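Local coordinates for protein PrgA (Enterococcus faecalis, PDB 6Z9K) that is a plasmid-encoded, cell-wall-anchored surface protein that provides surface exclusion against unwanted conjugation, represented here by its CAP domain, at residues S235-K239 and E240-Q244. Sequence-based numbering, arbitrary orientation.
Sequences SMKSK and EELQQ
The E241 carboxylate turns one face to S238. S238 OG lies over that face, 3.3 Å from E241 CD. The backbone N of S238 meets E241 OE1 from the same side, 3.0 Å away and 56° out of the carboxylate plane. K237 passes the OE1 edge, with its CA 3.6 Å from E241 OE1. The Q243 amide also shows a face: K239 O sits over it, 3.4 Å from Q243 CD.

S238 is the N-cap of helix 239-245. Its OG, held between the backbone N and the carbonyl carbon (chi1 77°), accepts from E241 N at 2.9 Å. This bond and the one from S238 N to E241 OE1 form a capping box. The first helical bonds follow, L242 N to S238 O and Q243 N to K239 O.

K237 crosses L242 obliquely, its CD 3.8 Å from L242 CD2. Its NZ reaches on to a salt bridge with E245, while E240 pairs with K90 of helix 70-90.

The box joins the loop after strand 232-233 to helix 239-245, the last helix of this fragment, at the surface of the domain. It gives partners to two early backbone N-H groups, and the E241 charge probably interacts favourably with the helix dipole.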
loop_
_atom_site.group_PDB
_atom_site.type_symbol
_atom_site.label_atom_id
_atom_site.label_comp_id
_atom_site.label_asym_id
_atom_site.label_seq_id
_atom_site.Cartn_x
_atom_site.Cartn_y
_atom_site.Cartn_z
ATOM N N SER A 235 -13.563 -2.474 0.174
ATOM C CA SER A 235 -14.284 -1.213 0.491
ATOM C C SER A 235 -14.602 -1.181 1.983
ATOM O O SER A 235 -15.209 -2.144 2.468
ATOM C CB SER A 235 -15.537 -1.135 -0.338
ATOM O OG SER A 235 -16.241 0.062 -0.036
ATOM N N MET A 236 -14.193 -0.134 2.675
ATOM C CA MET A 236 -14.595 0.113 4.083
ATOM C C MET A 236 -15.561 1.304 4.081
ATOM O O MET A 236 -15.429 2.157 3.213
ATOM C CB MET A 236 -13.370 0.428 4.954
ATOM C CG MET A 236 -12.754 1.768 4.634
ATOM S SD MET A 236 -11.125 2.122 5.315
ATOM C CE MET A 236 -11.194 1.297 6.882
ATOM N N LYS A 237 -16.464 1.410 5.067
ATOM C CA LYS A 237 -17.334 2.617 5.180
ATOM C C LYS A 237 -16.429 3.805 5.481
ATOM O O LYS A 237 -15.504 3.616 6.275
ATOM C CB LYS A 237 -18.410 2.428 6.251
ATOM C CG LYS A 237 -19.764 1.972 5.721
ATOM C CD LYS A 237 -20.872 2.995 5.959
ATOM C CE LYS A 237 -22.151 2.713 5.196
ATOM N NZ LYS A 237 -23.068 1.828 5.958
ATOM N N SER A 238 -16.617 4.942 4.815
ATOM C CA SER A 238 -15.808 6.153 5.053
ATOM C C SER A 238 -16.195 6.728 6.416
ATOM O O SER A 238 -17.301 6.442 6.885
ATOM C CB SER A 238 -15.937 7.191 3.966
ATOM O OG SER A 238 -17.164 7.915 4.067
ATOM N N LYS A 239 -15.296 7.488 7.034
ATOM C CA LYS A 239 -15.624 8.194 8.296
ATOM C C LYS A 239 -16.816 9.115 8.074
ATOM O O LYS A 239 -17.711 9.192 8.960
ATOM C CB LYS A 239 -14.421 9.003 8.756
ATOM C CG LYS A 239 -13.432 8.201 9.569
ATOM C CD LYS A 239 -12.659 9.092 10.534
ATOM C CE LYS A 239 -11.329 9.452 9.955
ATOM N NZ LYS A 239 -10.488 10.052 10.996
ATOM N N GLU A 240 -16.835 9.777 6.927
ATOM C CA GLU A 240 -17.881 10.762 6.555
ATOM C C GLU A 240 -19.243 10.068 6.419
ATOM O O GLU A 240 -20.242 10.614 6.983
ATOM C CB GLU A 240 -17.430 11.525 5.299
ATOM C CG GLU A 240 -16.246 12.446 5.544
ATOM C CD GLU A 240 -14.860 11.795 5.495
ATOM O OE1 GLU A 240 -14.765 10.640 5.085
ATOM O OE2 GLU A 240 -13.874 12.445 5.908
ATOM N N GLU A 241 -19.294 8.892 5.776
ATOM C CA GLU A 241 -20.506 8.024 5.722
ATOM C C GLU A 241 -20.952 7.664 7.143
ATOM O O GLU A 241 -22.155 7.803 7.410
ATOM C CB GLU A 241 -20.272 6.743 4.919
ATOM C CG GLU A 241 -20.352 6.949 3.408
ATOM C CD GLU A 241 -19.478 6.025 2.565
ATOM O OE1 GLU A 241 -19.022 4.964 3.100
ATOM O OE2 GLU A 241 -19.232 6.374 1.368
ATOM N N LEU A 242 -20.033 7.235 8.012
ATOM C CA LEU A 242 -20.338 6.798 9.402
ATOM C C LEU A 242 -20.861 7.971 10.231
ATOM O O LEU A 242 -21.849 7.769 10.947
ATOM C CB LEU A 242 -19.092 6.236 10.084
ATOM C CG LEU A 242 -18.693 4.815 9.690
ATOM C CD1 LEU A 242 -17.690 4.264 10.703
ATOM C CD2 LEU A 242 -19.911 3.900 9.570
ATOM N N GLN A 243 -20.182 9.121 10.176
ATOM C CA GLN A 243 -20.629 10.371 10.846
ATOM C C GLN A 243 -22.012 10.747 10.292
ATOM O O GLN A 243 -22.873 11.041 11.118
ATOM C CB GLN A 243 -19.568 11.471 10.703
ATOM C CG GLN A 243 -18.310 11.200 11.526
ATOM C CD GLN A 243 -17.015 11.809 11.020
ATOM O OE1 GLN A 243 -16.912 12.351 9.913
ATOM N NE2 GLN A 243 -15.979 11.723 11.842
ATOM N N GLN A 244 -22.246 10.686 8.969
ATOM C CA GLN A 244 -23.545 11.103 8.341
ATOM C C GLN A 244 -24.660 10.105 8.703
ATOM O O GLN A 244 -25.855 10.496 8.584
ATOM C CB GLN A 244 -23.463 11.282 6.811
ATOM C CG GLN A 244 -24.818 11.514 6.125
ATOM C CD GLN A 244 -25.458 12.864 6.379
ATOM O OE1 GLN A 244 -24.791 13.846 6.701
ATOM N NE2 GLN A 244 -26.777 12.930 6.204
#